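Local coordinates for protein pectinesterase (Aspergillus niger, PDB 5C1E) that hydrolyses the methyl esters of pectin, releasing methanol and leaving free galacturonate units along the polysaccharide chain, at residues W197-C203 against R228-S234; G147-Y151 against A167-F171; N241-T247 against D270-E274; V225-V229 against G251-Y257. All blocks are in the same frame, centred on the assembly; numbering follows the deposited sequence.

In the fold
Read from the N terminus, the first contact to close is interaction 2, which joins two successive turns of the parallel beta-helix through 147-151 and 167-171. Interaction 1 follows in series and pairs 197-203 with 228-234 in the same sheet; it meets interaction 2 directly, because strands 168-172 and 198-201 are neighbours. Interaction 4 begins on the strand where interaction 1 ends, shares Arg228 and Val229 with it, and adds strand 255-259, the last of that sheet. Interaction 3 ties two loops, 241-247 and 270-274, whose segments alternate with those of interaction 4, so the two cross; Trp245 of the one packs on Tyr256 of the other.

Interaction 1 of 4, residues W197-C203 against R228-S234; sequences WYAIDNC and RVIYQNS. With SO4 (sulfate ion), chain E.
One face of the Trp197 indole carries the guanidinium of Arg228, stacked almost flat with the planes 6° apart, a cation-pi pair in which CZ sits 3.7 Å from the centroid of the five-membered ring. With CG anti to the backbone N (chi1 -177°), Arg228 carries CD across the indole to a CH-pi contact over the six-membered ring, and the bend at chi3 (58°) then lays NE and the guanidinium on the five-membered ring. At the guanidinium edge, NH1 and NH2 donate to separate oxygens of a sulfate ion. The Tyr231 ring has Ile200 CD1 over one face, 3.3 Å from CZ, while its hydroxyl bonds to Leu219 O. Between these groups, 198-201 and 228-232 run parallel in the right-handed beta-helix, with bonds such as Ile200 N to Ile230 O (2.8 Å). Farther along, two amide donors reach Asp201 OD1 from opposite faces of its carboxylate plane, Gln232 NE2 (3.0 Å, anti side) and Asn233 ND2 (3.1 Å, syn side). Val281 N on Gln232 OE1 and Asn260 ND2 on Asn233 OD1 fix how the amides are turned. At the strand ends Ser234 OG donates to Gln232 O and accepts from Cys203 N at 3.0 Å.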
loop_
_atom_site.group_PDB
_atom_site.type_symbol
_atom_site.label_atom_id
_atom_site.label_comp_id
_atom_site.label_asym_id
_atom_site.label_seq_id
_atom_site.Cartn_x
_atom_site.Cartn_y
_atom_site.Cartn_z
ATOM N N TRP A 197 9.359 10.625 -1.814
ATOM C CA TRP A 197 8.580 10.957 -0.618
ATOM C C TRP A 197 7.575 9.842 -0.389
ATOM O O TRP A 197 7.118 9.208 -1.348
ATOM C CB TRP A 197 7.721 12.218 -0.807
ATOM C CG TRP A 197 8.432 13.531 -0.940
ATOM C CD1 TRP A 197 9.229 13.946 -1.986
ATOM C CD2 TRP A 197 8.374 14.630 -0.018
ATOM N NE1 TRP A 197 9.690 15.222 -1.742
ATOM C CE2 TRP A 197 9.174 15.661 -0.544
ATOM C CE3 TRP A 197 7.735 14.832 1.212
ATOM C CZ2 TRP A 197 9.357 16.874 0.127
ATOM C CZ3 TRP A 197 7.899 16.046 1.870
ATOM C CH2 TRP A 197 8.716 17.042 1.330
ATOM N N TYR A 198 7.190 9.645 0.868
ATOM C CA TYR A 198 5.842 9.157 1.165
ATOM C C TYR A 198 4.973 10.384 1.444
ATOM O O TYR A 198 5.321 11.229 2.300
ATOM C CB TYR A 198 5.761 8.337 2.447
ATOM C CG TYR A 198 6.436 6.973 2.499
ATOM C CD1 TYR A 198 7.481 6.610 1.638
ATOM C CD2 TYR A 198 6.065 6.072 3.497
ATOM C CE1 TYR A 198 8.084 5.361 1.730
ATOM C CE2 TYR A 198 6.665 4.841 3.616
ATOM C CZ TYR A 198 7.670 4.484 2.746
ATOM O OH TYR A 198 8.233 3.264 2.913
ATOM N N ALA A 199 3.824 10.430 0.798
ATOM C CA ALA A 199 2.811 11.434 1.109
ATOM C C ALA A 199 1.525 10.717 1.482
ATOM O O ALA A 199 0.972 9.961 0.681
ATOM C CB ALA A 199 2.588 12.362 -0.074
ATOM N N ILE A 200 1.046 10.967 2.703
ATOM C CA ILE A 200 -0.233 10.417 3.162
ATOM C C ILE A 200 -1.228 11.575 3.206
ATOM O O ILE A 200 -1.104 12.466 4.044
ATOM C CB ILE A 200 -0.059 9.706 4.511
ATOM C CG1 ILE A 200 0.814 8.476 4.278
ATOM C CG2 ILE A 200 -1.408 9.321 5.097
ATOM C CD1 ILE A 200 1.482 7.956 5.506
ATOM N N ASP A 201 -2.162 11.572 2.257
ATOM C CA ASP A 201 -2.997 12.742 1.966
ATOM C C ASP A 201 -4.483 12.446 2.060
ATOM O O ASP A 201 -4.988 11.531 1.409
ATOM C CB ASP A 201 -2.689 13.280 0.566
ATOM C CG ASP A 201 -3.518 14.503 0.214
ATOM O OD1 ASP A 201 -3.123 15.620 0.586
ATOM O OD2 ASP A 201 -4.543 14.343 -0.464
ATOM N N ASN A 202 -5.194 13.243 2.851
ATOM C CA ASN A 202 -6.637 13.027 3.047
ATOM C C ASN A 202 -6.944 11.575 3.414
ATOM O O ASN A 202 -7.904 10.979 2.923
ATOM C CB ASN A 202 -7.414 13.470 1.788
ATOM C CG ASN A 202 -7.470 14.986 1.633
ATOM O OD1 ASN A 202 -6.695 15.602 0.875
ATOM N ND2 ASN A 202 -8.398 15.599 2.344
ATOM N N CYS A 203 -6.107 10.992 4.268
ATOM C CA CYS A 203 -6.338 9.642 4.749
ATOM C C CYS A 203 -6.949 9.665 6.144
ATOM O O CYS A 203 -7.048 10.710 6.790
ATOM C CB CYS A 203 -5.037 8.834 4.741
ATOM S SG CYS A 203 -4.355 8.563 3.080
ATOM N N ARG A 228 11.751 10.016 4.409
ATOM C CA ARG A 228 10.937 11.216 4.206
ATOM C C ARG A 228 9.454 10.918 4.075
ATOM O O ARG A 228 9.021 10.264 3.120
ATOM C CB ARG A 228 11.392 11.978 2.968
ATOM C CG ARG A 228 10.615 13.273 2.745
ATOM C CD ARG A 228 11.400 14.271 1.914
ATOM N NE ARG A 228 11.760 13.732 0.616
ATOM C CZ ARG A 228 12.575 14.348 -0.237
ATOM N NH1 ARG A 228 13.090 15.535 0.075
ATOM N NH2 ARG A 228 12.867 13.793 -1.405
ATOM N N VAL A 229 8.687 11.415 5.036
ATOM C CA VAL A 229 7.256 11.126 5.106
ATOM C C VAL A 229 6.498 12.375 5.538
ATOM O O VAL A 229 6.923 13.054 6.479
ATOM C CB VAL A 229 6.983 10.031 6.137
ATOM C CG1 VAL A 229 5.500 9.696 6.190
ATOM C CG2 VAL A 229 7.810 8.769 5.834
ATOM N N ILE A 230 5.391 12.657 4.846
ATOM C CA ILE A 230 4.457 13.723 5.239
ATOM C C ILE A 230 3.044 13.173 5.401
ATOM O O ILE A 230 2.549 12.445 4.526
ATOM C CB ILE A 230 4.478 14.941 4.269
ATOM C CG1 ILE A 230 3.497 16.018 4.761
ATOM C CG2 ILE A 230 4.167 14.549 2.838
ATOM C CD1 ILE A 230 3.744 17.372 4.138
ATOM N N TYR A 231 2.405 13.500 6.528
ATOM C CA TYR A 231 0.983 13.258 6.715
ATOM C C TYR A 231 0.296 14.616 6.615
ATOM O O TYR A 231 0.596 15.526 7.394
ATOM C CB TYR A 231 0.685 12.659 8.089
ATOM C CG TYR A 231 1.035 11.187 8.293
ATOM C CD1 TYR A 231 2.357 10.790 8.477
ATOM C CD2 TYR A 231 0.046 10.223 8.421
ATOM C CE1 TYR A 231 2.684 9.453 8.706
ATOM C CE2 TYR A 231 0.359 8.885 8.656
ATOM C CZ TYR A 231 1.682 8.501 8.783
ATOM O OH TYR A 231 2.020 7.175 9.032
ATOM N N GLN A 232 -0.591 14.757 5.638
ATOM C CA GLN A 232 -1.222 16.044 5.353
ATOM C C GLN A 232 -2.722 15.903 5.123
ATOM O O GLN A 232 -3.196 14.901 4.554
ATOM C CB GLN A 232 -0.557 16.707 4.134
ATOM C CG GLN A 232 -0.515 15.850 2.894
ATOM C CD GLN A 232 0.229 16.508 1.739
ATOM O OE1 GLN A 232 1.228 17.176 1.939
ATOM N NE2 GLN A 232 -0.223 16.267 0.531
ATOM N N ASN A 233 -3.476 16.917 5.548
ATOM C CA ASN A 233 -4.914 16.943 5.311
ATOM C C ASN A 233 -5.628 15.663 5.764
ATOM O O ASN A 233 -6.626 15.263 5.156
ATOM C CB ASN A 233 -5.197 17.175 3.823
ATOM C CG ASN A 233 -4.514 18.409 3.276
ATOM O OD1 ASN A 233 -4.596 19.478 3.865
ATOM N ND2 ASN A 233 -3.854 18.269 2.121
ATOM N N SER A 234 -5.118 15.031 6.825
ATOM C CA SER A 234 -5.586 13.726 7.245
ATOM C C SER A 234 -6.157 13.732 8.645
ATOM O O SER A 234 -5.894 14.648 9.442
ATOM C CB SER A 234 -4.442 12.705 7.199
ATOM O OG SER A 234 -4.004 12.485 5.885
HETATM S S SO4 E . 14.771 16.618 -2.815
HETATM O O1 SO4 E . 13.721 17.664 -2.871
HETATM O O2 SO4 E . 14.245 15.335 -3.321
HETATM O O3 SO4 E . 15.928 17.041 -3.634
HETATM O O4 SO4 E . 15.231 16.493 -1.409
#

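Interaction 2 of 4, residues G147-Y151 against A167-F171; sequences GTQYY and ASVWF. With SO4 (sulfate ion), chain C.
Strands 148-151 and 168-171 run parallel, with four backbone hydrogen bonds between them, from Ser168 N to Gly147 O at one end to Tyr151 N to Trp170 O (2.9 Å) at the other. Paired residues sit level, which brings Tyr151 beside Phe171 and Tyr150 beside Trp170. On one face Tyr151 and Phe171 lie side by side and point the same way; their planes differ by 25° and are slid so far that the rings barely overlap, with Phe171 CE1 over the rim of the tyrosine face and CD1 3.6 Å from Tyr151 CB. Val169 CG2 comes obliquely to the same tyrosine, 3.7 Å from CD1. The buried Tyr151 hydroxyl donates to Gln149 OE1 at 2.8 Å, nearly in line with that C=O, and the amide nitrogen of Gln149 bonds to Ala146 O. The other face carries Tyr150 and Trp170, each with CG opposite its backbone N (chi1 176° and -177°), which sends the two rings out alongside each other with Tyr150 CE1 3.6 Å from Trp170 CD1. Both end on one sulfate: Tyr150 OH donates to O3 at 2.6 Å, Trp170 NE1 to O2 at 3.0 Å, and Lys283 also binds the ion. Phe130, stacked on Tyr151, continues a row of aromatic residues in line on successive turns, as in the parallel beta-helix of the pectinesterase family.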
loop_
_atom_site.group_PDB
_atom_site.type_symbol
_atom_site.label_atom_id
_atom_site.label_comp_id
_atom_site.label_asym_id
_atom_site.label_seq_id
_atom_site.Cartn_x
_atom_site.Cartn_y
_atom_site.Cartn_z
ATOM N N GLY A 147 10.047 2.594 -6.812
ATOM C CA GLY A 147 9.243 3.118 -7.901
ATOM C C GLY A 147 8.118 4.047 -7.482
ATOM O O GLY A 147 7.816 4.189 -6.293
ATOM N N THR A 148 7.500 4.678 -8.474
ATOM C CA THR A 148 6.411 5.614 -8.241
ATOM C C THR A 148 5.114 4.829 -8.116
ATOM O O THR A 148 4.832 3.943 -8.926
ATOM C CB THR A 148 6.320 6.654 -9.358
ATOM O OG1 THR A 148 6.293 5.999 -10.625
ATOM C CG2 THR A 148 7.523 7.579 -9.293
ATOM N N GLN A 149 4.360 5.114 -7.059
ATOM C CA GLN A 149 3.184 4.338 -6.727
ATOM C C GLN A 149 2.099 5.240 -6.189
ATOM O O GLN A 149 2.384 6.232 -5.490
ATOM C CB GLN A 149 3.516 3.259 -5.700
ATOM C CG GLN A 149 4.658 2.357 -6.115
ATOM C CD GLN A 149 4.943 1.234 -5.133
ATOM O OE1 GLN A 149 4.072 0.784 -4.382
ATOM N NE2 GLN A 149 6.163 0.740 -5.175
ATOM N N TYR A 150 0.858 4.866 -6.495
ATOM C CA TYR A 150 -0.310 5.638 -6.127
ATOM C C TYR A 150 -1.385 4.701 -5.574
ATOM O O TYR A 150 -1.737 3.713 -6.219
ATOM C CB TYR A 150 -0.806 6.408 -7.359
ATOM C CG TYR A 150 -2.080 7.188 -7.164
ATOM C CD1 TYR A 150 -2.070 8.440 -6.584
ATOM C CD2 TYR A 150 -3.302 6.674 -7.585
ATOM C CE1 TYR A 150 -3.248 9.159 -6.418
ATOM C CE2 TYR A 150 -4.475 7.384 -7.432
ATOM C CZ TYR A 150 -4.447 8.614 -6.844
ATOM O OH TYR A 150 -5.618 9.299 -6.699
ATOM N N TYR A 151 -1.860 5.002 -4.364
ATOM C CA TYR A 151 -2.891 4.211 -3.684
ATOM C C TYR A 151 -4.058 5.133 -3.383
ATOM O O TYR A 151 -3.885 6.128 -2.696
ATOM C CB TYR A 151 -2.368 3.593 -2.364
ATOM C CG TYR A 151 -1.271 2.567 -2.562
ATOM C CD1 TYR A 151 0.019 2.958 -2.900
ATOM C CD2 TYR A 151 -1.526 1.209 -2.418
ATOM C CE1 TYR A 151 1.014 2.024 -3.111
ATOM C CE2 TYR A 151 -0.532 0.257 -2.620
ATOM C CZ TYR A 151 0.738 0.672 -2.984
ATOM O OH TYR A 151 1.732 -0.252 -3.184
ATOM N N ALA A 167 9.923 3.353 -2.169
ATOM C CA ALA A 167 9.044 3.873 -3.204
ATOM C C ALA A 167 8.832 5.352 -2.989
ATOM O O ALA A 167 8.919 5.836 -1.850
ATOM C CB ALA A 167 7.705 3.156 -3.169
ATOM N N SER A 168 8.523 6.069 -4.064
ATOM C CA SER A 168 7.973 7.397 -3.919
ATOM C C SER A 168 6.474 7.239 -4.101
ATOM O O SER A 168 6.004 6.908 -5.204
ATOM C CB SER A 168 8.559 8.383 -4.912
ATOM O OG SER A 168 8.291 9.684 -4.456
ATOM N N VAL A 169 5.737 7.443 -3.012
ATOM C CA VAL A 169 4.371 6.922 -2.930
ATOM C C VAL A 169 3.399 7.927 -2.357
ATOM O O VAL A 169 3.699 8.627 -1.384
ATOM C CB VAL A 169 4.341 5.571 -2.158
ATOM C CG1 VAL A 169 4.999 5.711 -0.800
ATOM C CG2 VAL A 169 2.928 5.008 -2.054
ATOM N N TRP A 170 2.232 7.991 -2.998
ATOM C CA TRP A 170 1.120 8.847 -2.605
ATOM C C TRP A 170 -0.055 7.974 -2.192
ATOM O O TRP A 170 -0.508 7.141 -2.984
ATOM C CB TRP A 170 0.687 9.706 -3.779
ATOM C CG TRP A 170 -0.417 10.674 -3.461
ATOM C CD1 TRP A 170 -1.753 10.405 -3.404
ATOM C CD2 TRP A 170 -0.284 12.080 -3.209
ATOM N NE1 TRP A 170 -2.456 11.541 -3.128
ATOM C CE2 TRP A 170 -1.582 12.589 -3.002
ATOM C CE3 TRP A 170 0.800 12.957 -3.147
ATOM C CZ2 TRP A 170 -1.821 13.927 -2.715
ATOM C CZ3 TRP A 170 0.564 14.289 -2.873
ATOM C CH2 TRP A 170 -0.733 14.768 -2.655
ATOM N N PHE A 171 -0.510 8.149 -0.952
ATOM C CA PHE A 171 -1.718 7.503 -0.433
ATOM C C PHE A 171 -2.800 8.549 -0.320
ATOM O O PHE A 171 -2.654 9.505 0.424
ATOM C CB PHE A 171 -1.477 6.889 0.937
ATOM C CG PHE A 171 -0.462 5.789 0.935
ATOM C CD1 PHE A 171 -0.847 4.484 0.720
ATOM C CD2 PHE A 171 0.872 6.059 1.186
ATOM C CE1 PHE A 171 0.081 3.457 0.721
ATOM C CE2 PHE A 171 1.814 5.035 1.191
ATOM C CZ PHE A 171 1.413 3.733 0.953
HETATM S S SO4 C . -5.641 12.453 -4.941
HETATM O O1 SO4 C . -7.061 12.912 -4.887
HETATM O O2 SO4 C . -5.419 11.475 -3.842
HETATM O O3 SO4 C . -5.304 11.833 -6.250
HETATM O O4 SO4 C . -4.763 13.636 -4.781
#

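Interaction 3 of 4, residues N241-T247 against D270-E274; sequences NPKGWTT and DREYE
Arg271 runs its side chain along the turn from Asn241 to Gly244. CB lies 4.0 Å from Lys243 O, and CG is 4.0 Å from Pro242 O; the bend at chi2 (-75°) then brings CD to 3.6 Å from Gly244 CA. The guanidinium turns a face to that glycine, while NH1 donates to Pro242 O at 3.0 Å, approaching from above the carbonyl plane. NE forms a salt bridge with Glu258, and NH2 bonds to Gly265 O. A water donates to Pro242 O and accepts from Asp270 N. Next along, Glu272 N donates to Lys243 O at 2.9 Å. Asn241 OD1 accepts from Lys243 N in an Asx turn that starts the type I turn. Trp245 lays its CB 4.2 Å from Tyr273 CB. The two loops lie at the surface beyond strand 255-259, with the Trp245 indole stacked on Tyr256 of that strand and 241-246 bonded by its backbone to strand 217-220.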
loop_
_atom_site.group_PDB
_atom_site.type_symbol
_atom_site.label_atom_id
_atom_site.label_comp_id
_atom_site.label_asym_id
_atom_site.label_seq_id
_atom_site.Cartn_x
_atom_site.Cartn_y
_atom_site.Cartn_z
ATOM N N ASN A 241 0.830 8.379 19.287
ATOM C CA ASN A 241 1.598 8.818 20.432
ATOM C C ASN A 241 1.931 10.311 20.301
ATOM O O ASN A 241 2.220 10.786 19.218
ATOM C CB ASN A 241 2.868 7.977 20.532
ATOM C CG ASN A 241 3.677 8.298 21.763
ATOM O OD1 ASN A 241 4.394 9.290 21.797
ATOM N ND2 ASN A 241 3.532 7.477 22.800
ATOM N N PRO A 242 1.885 11.067 21.407
ATOM C CA PRO A 242 2.198 12.500 21.321
ATOM C C PRO A 242 3.536 12.862 20.660
ATOM O O PRO A 242 3.622 13.894 20.014
ATOM C CB PRO A 242 2.190 12.944 22.779
ATOM C CG PRO A 242 1.208 12.039 23.436
ATOM C CD PRO A 242 1.221 10.733 22.681
ATOM N N LYS A 243 4.558 12.026 20.820
ATOM C CA LYS A 243 5.846 12.258 20.143
ATOM C C LYS A 243 5.757 12.133 18.608
ATOM O O LYS A 243 6.622 12.645 17.888
ATOM C CB LYS A 243 6.928 11.350 20.717
ATOM C CG LYS A 243 7.149 11.538 22.214
ATOM C CD LYS A 243 8.326 10.742 22.758
ATOM C CE LYS A 243 8.213 9.232 22.536
ATOM N NZ LYS A 243 7.094 8.587 23.276
ATOM N N GLY A 244 4.737 11.423 18.124
ATOM C CA GLY A 244 4.449 11.301 16.700
ATOM C C GLY A 244 5.329 10.286 15.987
ATOM O O GLY A 244 4.832 9.384 15.303
ATOM N N TRP A 245 6.635 10.453 16.118
ATOM C CA TRP A 245 7.593 9.614 15.425
ATOM C C TRP A 245 8.537 8.942 16.418
ATOM O O TRP A 245 8.735 9.444 17.533
ATOM C CB TRP A 245 8.378 10.451 14.433
ATOM C CG TRP A 245 7.524 11.302 13.535
ATOM C CD1 TRP A 245 7.039 12.549 13.805
ATOM C CD2 TRP A 245 7.050 10.968 12.223
ATOM N NE1 TRP A 245 6.293 13.010 12.742
ATOM C CE2 TRP A 245 6.274 12.052 11.767
ATOM C CE3 TRP A 245 7.199 9.859 11.396
ATOM C CZ2 TRP A 245 5.694 12.074 10.507
ATOM C CZ3 TRP A 245 6.604 9.863 10.163
ATOM C CH2 TRP A 245 5.868 10.966 9.717
ATOM N N THR A 246 9.114 7.807 16.026
ATOM C CA THR A 246 10.066 7.109 16.892
ATOM C C THR A 246 11.344 6.745 16.111
ATOM O O THR A 246 11.505 7.102 14.935
ATOM C CB THR A 246 9.412 5.896 17.602
ATOM O OG1 THR A 246 10.263 5.411 18.651
ATOM C CG2 THR A 246 9.100 4.767 16.628
ATOM N N THR A 247 12.247 6.039 16.777
ATOM C CA THR A 247 13.589 5.803 16.247
ATOM C C THR A 247 13.764 4.405 15.671
ATOM O O THR A 247 12.995 3.468 15.988
ATOM C CB THR A 247 14.601 5.953 17.369
ATOM O OG1 THR A 247 14.265 4.991 18.379
ATOM C CG2 THR A 247 14.557 7.367 17.946
ATOM N N ASP A 270 3.829 18.190 21.354
ATOM C CA ASP A 270 4.814 17.313 21.993
ATOM C C ASP A 270 5.603 16.477 20.973
ATOM O O ASP A 270 6.262 15.528 21.346
ATOM C CB ASP A 270 4.147 16.372 22.997
ATOM C CG ASP A 270 3.688 17.080 24.267
ATOM O OD1 ASP A 270 4.194 18.178 24.572
ATOM O OD2 ASP A 270 2.828 16.521 24.971
ATOM N N ARG A 271 5.539 16.842 19.702
ATOM C CA ARG A 271 6.203 16.045 18.650
ATOM C C ARG A 271 7.714 16.057 18.774
ATOM O O ARG A 271 8.303 16.995 19.311
ATOM C CB ARG A 271 5.822 16.553 17.264
ATOM C CG ARG A 271 4.358 16.331 16.928
ATOM C CD ARG A 271 4.076 14.862 16.604
ATOM N NE ARG A 271 2.765 14.694 15.972
ATOM C CZ ARG A 271 1.675 14.148 16.531
ATOM N NH1 ARG A 271 1.674 13.672 17.772
ATOM N NH2 ARG A 271 0.560 14.079 15.819
ATOM N N GLU A 272 8.316 14.991 18.262
ATOM C CA GLU A 272 9.754 14.862 18.121
ATOM C C GLU A 272 10.069 14.467 16.684
ATOM O O GLU A 272 9.218 13.911 15.984
ATOM C CB GLU A 272 10.319 13.799 19.081
ATOM C CG GLU A 272 10.190 14.139 20.560
ATOM C CD GLU A 272 10.767 13.061 21.481
ATOM O OE1 GLU A 272 11.313 12.039 20.985
ATOM O OE2 GLU A 272 10.667 13.236 22.719
ATOM N N TYR A 273 11.286 14.800 16.243
ATOM C CA TYR A 273 11.834 14.359 14.952
ATOM C C TYR A 273 11.183 15.013 13.724
ATOM O O TYR A 273 11.342 14.529 12.602
ATOM C CB TYR A 273 11.786 12.821 14.823
ATOM C CG TYR A 273 12.439 12.098 15.974
ATOM C CD1 TYR A 273 13.822 12.082 16.112
ATOM C CD2 TYR A 273 11.677 11.424 16.923
ATOM C CE1 TYR A 273 14.426 11.423 17.172
ATOM C CE2 TYR A 273 12.278 10.767 17.987
ATOM C CZ TYR A 273 13.647 10.782 18.101
ATOM O OH TYR A 273 14.248 10.151 19.149
ATOM N N GLU A 274 10.454 16.108 13.911
ATOM C CA GLU A 274 9.779 16.735 12.779
ATOM C C GLU A 274 10.536 17.915 12.184
ATOM O O GLU A 274 11.446 18.485 12.807
ATOM C CB GLU A 274 8.379 17.186 13.156
ATOM C CG GLU A 274 7.446 16.050 13.457
ATOM C CD GLU A 274 5.987 16.467 13.420
ATOM O OE1 GLU A 274 5.659 17.600 13.882
ATOM O OE2 GLU A 274 5.185 15.638 12.926
HETATM O O HOH W 1 2.052 16.173 20.370
#

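Interaction 4 of 4, residues V225-V229 against G251-Y257; sequences VLARV and GATPLYY. With SO4 (sulfate ion), chain E.
Val225 O accepts from Thr253 N at 2.8 Å, and its side chain leans on Ala252, with CG1 3.8 Å from the alanine CA. Leu226 runs alongside Thr253, then brings CD2 to 3.9 Å from Leu255 CD2. Ala227 O takes the short 2.7 Å bond from Leu255 N, and its CB meets the Tyr256 ring obliquely, 4.0 Å from CE1; Pro254 CB sits over one face of that same ring. From here the chains enter the parallel beta-helix as strands 228-232 and 255-259, the latter at the end of its sheet. The aliphatic part of Arg228 crosses Leu255, with CG 3.8 Å from CB, and its NH1 also donates to a water that bonds to Tyr257 OH. Val229 N then donates to Leu255 O, and its own O accepts from Tyr257 N at 3.0 Å. On the inner side Val229 CG2 lies 3.8 Å from Tyr256 CE1.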
loop_
_atom_site.group_PDB
_atom_site.type_symbol
_atom_site.label_atom_id
_atom_site.label_comp_id
_atom_site.label_asym_id
_atom_site.label_seq_id
_atom_site.Cartn_x
_atom_site.Cartn_y
_atom_site.Cartn_z
ATOM N N VAL A 225 18.489 6.350 6.982
ATOM C CA VAL A 225 18.740 7.617 7.676
ATOM C C VAL A 225 18.037 8.844 7.076
ATOM O O VAL A 225 17.946 9.887 7.736
ATOM C CB VAL A 225 20.248 7.910 7.821
ATOM C CG1 VAL A 225 20.921 6.869 8.703
ATOM C CG2 VAL A 225 20.942 7.980 6.465
ATOM N N LEU A 226 17.555 8.748 5.848
ATOM C CA LEU A 226 16.946 9.917 5.205
ATOM C C LEU A 226 15.464 9.714 4.857
ATOM O O LEU A 226 14.927 10.337 3.937
ATOM C CB LEU A 226 17.796 10.378 4.010
ATOM C CG LEU A 226 19.025 11.194 4.426
ATOM C CD1 LEU A 226 20.041 11.317 3.301
ATOM C CD2 LEU A 226 18.642 12.583 4.894
ATOM N N ALA A 227 14.813 8.853 5.632
ATOM C CA ALA A 227 13.387 8.604 5.549
ATOM C C ALA A 227 12.637 9.930 5.397
ATOM O O ALA A 227 12.854 10.836 6.192
ATOM C CB ALA A 227 12.928 7.923 6.818
ATOM N N ARG A 228 11.751 10.016 4.409
ATOM C CA ARG A 228 10.937 11.216 4.206
ATOM C C ARG A 228 9.454 10.918 4.075
ATOM O O ARG A 228 9.021 10.264 3.120
ATOM C CB ARG A 228 11.392 11.978 2.968
ATOM C CG ARG A 228 10.615 13.273 2.745
ATOM C CD ARG A 228 11.400 14.271 1.914
ATOM N NE ARG A 228 11.760 13.732 0.616
ATOM C CZ ARG A 228 12.575 14.348 -0.237
ATOM N NH1 ARG A 228 13.090 15.535 0.075
ATOM N NH2 ARG A 228 12.867 13.793 -1.405
ATOM N N VAL A 229 8.687 11.415 5.036
ATOM C CA VAL A 229 7.256 11.126 5.106
ATOM C C VAL A 229 6.498 12.375 5.538
ATOM O O VAL A 229 6.923 13.054 6.479
ATOM C CB VAL A 229 6.983 10.031 6.137
ATOM C CG1 VAL A 229 5.500 9.696 6.190
ATOM C CG2 VAL A 229 7.810 8.769 5.834
ATOM N N GLY A 251 21.706 7.279 13.906
ATOM C CA GLY A 251 22.216 8.455 13.195
ATOM C C GLY A 251 21.268 8.973 12.133
ATOM O O GLY A 251 21.675 9.697 11.226
ATOM N N ALA A 252 19.992 8.607 12.249
ATOM C CA ALA A 252 18.996 9.001 11.266
ATOM C C ALA A 252 18.731 10.495 11.356
ATOM O O ALA A 252 18.751 11.091 12.443
ATOM C CB ALA A 252 17.707 8.241 11.478
ATOM N N THR A 253 18.457 11.081 10.197
ATOM C CA THR A 253 18.026 12.481 10.088
ATOM C C THR A 253 16.798 12.521 9.206
ATOM O O THR A 253 16.841 12.994 8.078
ATOM C CB THR A 253 19.140 13.378 9.516
ATOM O OG1 THR A 253 19.468 12.956 8.188
ATOM C CG2 THR A 253 20.402 13.337 10.415
ATOM N N PRO A 254 15.668 11.998 9.721
ATOM C CA PRO A 254 14.493 11.877 8.869
ATOM C C PRO A 254 13.894 13.226 8.521
ATOM O O PRO A 254 14.079 14.200 9.255
ATOM C CB PRO A 254 13.503 11.075 9.730
ATOM C CG PRO A 254 13.891 11.397 11.112
ATOM C CD PRO A 254 15.411 11.504 11.079
ATOM N N LEU A 255 13.197 13.263 7.399
ATOM C CA LEU A 255 12.411 14.426 6.986
ATOM C C LEU A 255 10.931 14.077 7.175
ATOM O O LEU A 255 10.257 13.498 6.296
ATOM C CB LEU A 255 12.716 14.809 5.539
ATOM C CG LEU A 255 14.135 15.290 5.185
ATOM C CD1 LEU A 255 14.611 16.368 6.150
ATOM C CD2 LEU A 255 15.139 14.157 5.183
ATOM N N TYR A 256 10.456 14.409 8.361
ATOM C CA TYR A 256 9.115 14.074 8.827
ATOM C C TYR A 256 8.253 15.324 9.041
ATOM O O TYR A 256 8.607 16.227 9.806
ATOM C CB TYR A 256 9.240 13.316 10.136
ATOM C CG TYR A 256 9.706 11.871 10.047
ATOM C CD1 TYR A 256 9.600 11.129 8.870
ATOM C CD2 TYR A 256 10.238 11.235 11.178
ATOM C CE1 TYR A 256 9.999 9.785 8.827
ATOM C CE2 TYR A 256 10.644 9.912 11.145
ATOM C CZ TYR A 256 10.522 9.190 9.982
ATOM O OH TYR A 256 10.888 7.876 9.976
ATOM N N TYR A 257 7.089 15.335 8.398
ATOM C CA TYR A 257 6.253 16.519 8.323
ATOM C C TYR A 257 4.800 16.209 8.627
ATOM O O TYR A 257 4.299 15.118 8.323
ATOM C CB TYR A 257 6.271 17.079 6.914
ATOM C CG TYR A 257 7.622 17.365 6.315
ATOM C CD1 TYR A 257 8.229 18.590 6.510
ATOM C CD2 TYR A 257 8.269 16.431 5.522
ATOM C CE1 TYR A 257 9.439 18.892 5.925
ATOM C CE2 TYR A 257 9.483 16.719 4.927
ATOM C CZ TYR A 257 10.074 17.939 5.144
ATOM O OH TYR A 257 11.281 18.246 4.569
HETATM S S SO4 E . 14.771 16.618 -2.815
HETATM O O1 SO4 E . 13.721 17.664 -2.871
HETATM O O2 SO4 E . 14.245 15.335 -3.321
HETATM O O3 SO4 E . 15.928 17.041 -3.634
HETATM O O4 SO4 E . 15.231 16.493 -1.409
HETATM O O HOH W 2 12.685 17.469 2.233
#